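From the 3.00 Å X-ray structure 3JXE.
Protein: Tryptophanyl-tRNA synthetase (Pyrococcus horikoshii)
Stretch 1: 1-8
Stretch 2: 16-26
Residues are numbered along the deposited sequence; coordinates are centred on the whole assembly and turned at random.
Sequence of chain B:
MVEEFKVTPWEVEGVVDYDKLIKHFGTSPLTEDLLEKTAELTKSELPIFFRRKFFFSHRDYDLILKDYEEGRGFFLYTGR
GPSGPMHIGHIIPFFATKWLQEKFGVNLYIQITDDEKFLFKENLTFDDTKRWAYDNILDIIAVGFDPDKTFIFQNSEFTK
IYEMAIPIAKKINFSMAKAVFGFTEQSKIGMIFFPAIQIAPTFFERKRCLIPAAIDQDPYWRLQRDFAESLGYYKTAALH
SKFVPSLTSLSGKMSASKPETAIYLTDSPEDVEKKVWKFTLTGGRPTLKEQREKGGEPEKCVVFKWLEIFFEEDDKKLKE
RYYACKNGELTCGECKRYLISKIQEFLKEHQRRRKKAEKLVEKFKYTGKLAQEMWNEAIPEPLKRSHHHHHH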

# COMPACT_ATOMS: atom_id res chain seq x y z
N MET B 1 26.68 -6.43 23.57
CA MET B 1 26.89 -6.71 25.02
C MET B 1 25.67 -6.33 25.87
O MET B 1 25.03 -7.20 26.46
CB MET B 1 28.15 -5.99 25.54
CG MET B 1 28.42 -6.19 27.04
SD MET B 1 29.66 -5.11 27.81
CE MET B 1 31.19 -5.84 27.21
N VAL B 2 25.37 -5.02 25.92
CA VAL B 2 24.39 -4.48 26.88
C VAL B 2 23.24 -3.71 26.21
O VAL B 2 23.44 -3.07 25.16
CB VAL B 2 25.10 -3.62 27.99
CG1 VAL B 2 24.20 -2.51 28.57
CG2 VAL B 2 25.64 -4.53 29.10
N GLU B 3 22.05 -3.77 26.83
CA GLU B 3 20.87 -3.06 26.33
C GLU B 3 20.03 -2.41 27.45
O GLU B 3 18.99 -2.94 27.85
CB GLU B 3 20.00 -3.99 25.47
CG GLU B 3 19.75 -5.37 26.09
CD GLU B 3 18.37 -5.91 25.79
OE1 GLU B 3 17.39 -5.13 25.86
OE2 GLU B 3 18.26 -7.12 25.51
N GLU B 4 20.50 -1.27 27.95
CA GLU B 4 19.70 -0.47 28.88
C GLU B 4 19.31 0.87 28.23
O GLU B 4 19.14 1.89 28.91
CB GLU B 4 20.41 -0.29 30.23
CG GLU B 4 19.44 -0.22 31.44
CD GLU B 4 18.53 -1.46 31.55
OE1 GLU B 4 19.05 -2.58 31.79
OE2 GLU B 4 17.29 -1.30 31.39
N PHE B 5 19.18 0.82 26.91
CA PHE B 5 18.73 1.95 26.10
C PHE B 5 17.97 1.40 24.89
O PHE B 5 18.29 0.33 24.38
CB PHE B 5 19.92 2.81 25.65
CG PHE B 5 20.95 2.07 24.83
CD1 PHE B 5 20.86 2.05 23.44
CD2 PHE B 5 22.01 1.41 25.44
CE1 PHE B 5 21.81 1.37 22.67
CE2 PHE B 5 22.96 0.73 24.68
CZ PHE B 5 22.86 0.71 23.30
N LYS B 6 16.95 2.13 24.45
CA LYS B 6 16.11 1.68 23.34
C LYS B 6 16.38 2.50 22.08
O LYS B 6 16.38 3.73 22.12
CB LYS B 6 14.63 1.74 23.72
CG LYS B 6 13.74 0.81 22.92
CD LYS B 6 12.29 0.95 23.33
CE LYS B 6 11.42 -0.08 22.64
NZ LYS B 6 9.98 0.11 22.96
N VAL B 7 16.64 1.81 20.97
CA VAL B 7 16.82 2.45 19.66
C VAL B 7 15.98 1.73 18.60
O VAL B 7 16.39 0.71 18.05
CB VAL B 7 18.31 2.53 19.22
CG1 VAL B 7 18.45 3.16 17.84
CG2 VAL B 7 19.13 3.32 20.23
N THR B 8 14.79 2.27 18.35
CA THR B 8 13.90 1.76 17.30
C THR B 8 13.69 2.88 16.27
O THR B 8 14.03 4.03 16.53
CB THR B 8 12.53 1.29 17.86
OG1 THR B 8 11.67 2.42 18.07
CG2 THR B 8 12.70 0.53 19.17
N VAL B 16 22.90 6.25 24.89
CA VAL B 16 23.14 5.27 23.84
C VAL B 16 24.63 4.94 23.68
O VAL B 16 25.45 5.83 23.44
CB VAL B 16 22.48 5.69 22.49
CG1 VAL B 16 22.67 7.19 22.22
CG2 VAL B 16 22.99 4.85 21.33
N ASP B 17 24.97 3.67 23.85
CA ASP B 17 26.31 3.18 23.58
C ASP B 17 26.37 2.77 22.11
O ASP B 17 25.78 1.76 21.71
CB ASP B 17 26.67 2.00 24.50
CG ASP B 17 28.15 1.61 24.42
OD1 ASP B 17 28.84 1.95 23.43
OD2 ASP B 17 28.62 0.94 25.37
N TYR B 18 27.09 3.56 21.32
CA TYR B 18 27.17 3.35 19.87
C TYR B 18 28.02 2.14 19.48
O TYR B 18 27.80 1.55 18.43
CB TYR B 18 27.67 4.62 19.17
CG TYR B 18 26.71 5.78 19.27
CD1 TYR B 18 25.61 5.88 18.42
CD2 TYR B 18 26.89 6.79 20.22
CE1 TYR B 18 24.72 6.95 18.51
CE2 TYR B 18 26.01 7.86 20.32
CZ TYR B 18 24.93 7.94 19.46
OH TYR B 18 24.05 8.99 19.55
N ASP B 19 28.97 1.78 20.34
CA ASP B 19 29.82 0.61 20.12
C ASP B 19 29.03 -0.69 20.17
O ASP B 19 29.19 -1.56 19.31
CB ASP B 19 30.97 0.57 21.14
CG ASP B 19 32.00 1.66 20.90
OD1 ASP B 19 32.43 1.85 19.74
OD2 ASP B 19 32.40 2.31 21.89
N LYS B 20 28.16 -0.80 21.18
CA LYS B 20 27.32 -1.98 21.35
C LYS B 20 26.21 -2.04 20.30
O LYS B 20 25.80 -3.12 19.89
CB LYS B 20 26.72 -2.02 22.76
CG LYS B 20 27.73 -2.37 23.84
CD LYS B 20 27.16 -2.12 25.23
CE LYS B 20 28.25 -2.22 26.28
NZ LYS B 20 27.82 -1.68 27.60
N LEU B 21 25.74 -0.87 19.88
CA LEU B 21 24.68 -0.77 18.87
C LEU B 21 25.14 -1.37 17.55
O LEU B 21 24.34 -1.92 16.80
CB LEU B 21 24.25 0.69 18.69
CG LEU B 21 22.75 0.99 18.64
CD1 LEU B 21 22.52 2.47 18.78
CD2 LEU B 21 22.09 0.47 17.36
N ILE B 22 26.44 -1.25 17.27
CA ILE B 22 27.06 -1.87 16.10
C ILE B 22 26.94 -3.40 16.19
O ILE B 22 26.62 -4.06 15.20
CB ILE B 22 28.55 -1.43 15.95
CG1 ILE B 22 28.63 0.03 15.52
CG2 ILE B 22 29.29 -2.31 14.94
CD1 ILE B 22 30.00 0.67 15.68
N LYS B 23 27.18 -3.94 17.38
CA LYS B 23 27.06 -5.38 17.63
C LYS B 23 25.60 -5.83 17.64
O LYS B 23 25.27 -6.87 17.07
CB LYS B 23 27.74 -5.76 18.96
CG LYS B 23 29.21 -5.35 19.10
CD LYS B 23 30.18 -6.32 18.42
CE LYS B 23 30.53 -5.89 17.00
NZ LYS B 23 31.45 -6.85 16.33
N HIS B 24 24.75 -5.05 18.29
CA HIS B 24 23.32 -5.34 18.42
C HIS B 24 22.60 -5.37 17.08
O HIS B 24 21.64 -6.13 16.90
CB HIS B 24 22.65 -4.32 19.34
CG HIS B 24 22.80 -4.62 20.80
ND1 HIS B 24 24.02 -4.86 21.39
CD2 HIS B 24 21.88 -4.71 21.79
CE1 HIS B 24 23.85 -5.08 22.68
NE2 HIS B 24 22.56 -5.00 22.95
N PHE B 25 23.05 -4.54 16.14
CA PHE B 25 22.41 -4.41 14.83
C PHE B 25 23.15 -5.20 13.74
O PHE B 25 22.61 -5.42 12.65
CB PHE B 25 22.29 -2.94 14.44
CG PHE B 25 21.10 -2.23 15.04
CD1 PHE B 25 20.47 -1.20 14.36
CD2 PHE B 25 20.59 -2.60 16.29
CE1 PHE B 25 19.38 -0.53 14.90
CE2 PHE B 25 19.50 -1.94 16.84
CZ PHE B 25 18.89 -0.91 16.14
N GLY B 26 24.37 -5.63 14.05
CA GLY B 26 25.18 -6.42 13.12
C GLY B 26 25.82 -5.60 12.01
O GLY B 26 26.21 -6.15 10.98

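Residues 1-8 begin as loop and become a strand from Lys6; they lie against residues 16-26, which run from a short loop into a helix spanning Tyr18 to Phe25. The backbones come nearest at two places, with CA atoms 6.0 Å apart in each: Met1 beside Lys20, and Phe5 beside Val16. Asp17 occupies the N-cap position, where its OD1 accepts a weak capping bond from Asp19 N (3.1 Å) and its carbonyl O receives Leu21 N (3.2 Å), opening the helical ladder. At the other end Gly26 leaves the helix with positive phi, a conformation that glycine adopts easily.

No hydrogen bond crosses between the stretches; packing holds them, with 539 Å² buried in total. Phe5 has the largest share. Its CA-to-CB bond points toward the second stretch, and with chi1 in the p well the ring lies under the loop that precedes the helix. Val16 CA sits over one ring face, 4.1 Å from the centroid and 16° off the normal, a CH-pi contact, while Phe5 CZ reaches Asp17 O at 3.5 Å. A flat aromatic ring suits this site because its face can accept backbone atoms at close range. The same side chain extends the apolar patch through Phe5 CE1, 3.9 Å from Val16 CG2 and 4.1 Å from Leu21 CD1.

Val7, two residues on, also points toward the helix, whereas the intervening Lys6 is out of reach, the alternation expected of an extended chain. The compact branched side chain of Val7 places CG2 3.8 Å from Leu21 CD1 and CG1 4.4 Å from Phe25 CZ. The buried Leu21 bridges the two, its CD1 meeting both Phe5 CE1 and Val7 CG2. Phe25 presents its ring edge to the backbone, with CZ 3.5 Å from Val7 O.

Nearer the N-terminus the contact is more exposed and more polar. Lys20 stretches out, its last three chi angles all t, so that its aliphatic CE lies 3.6 Å from Met1 SD and its NZ 3.4 Å from Val2 CB; NZ also forms a salt bridge with Asp17 OD2 at 3.5 Å. One long side chain thus offers methylene surface to Met1 while its charge is matched within its own stretch. His24 is tethered by a weak bond from ND1 to Lys20 O (2.9 Å). Its ring edge faces Met1 N, 3.3 Å from CE1, and Glu3 CB, 3.7 Å from NE2. Val2 O is 3.1 Å from His24 NE2, but the angle is too poor for a hydrogen bond.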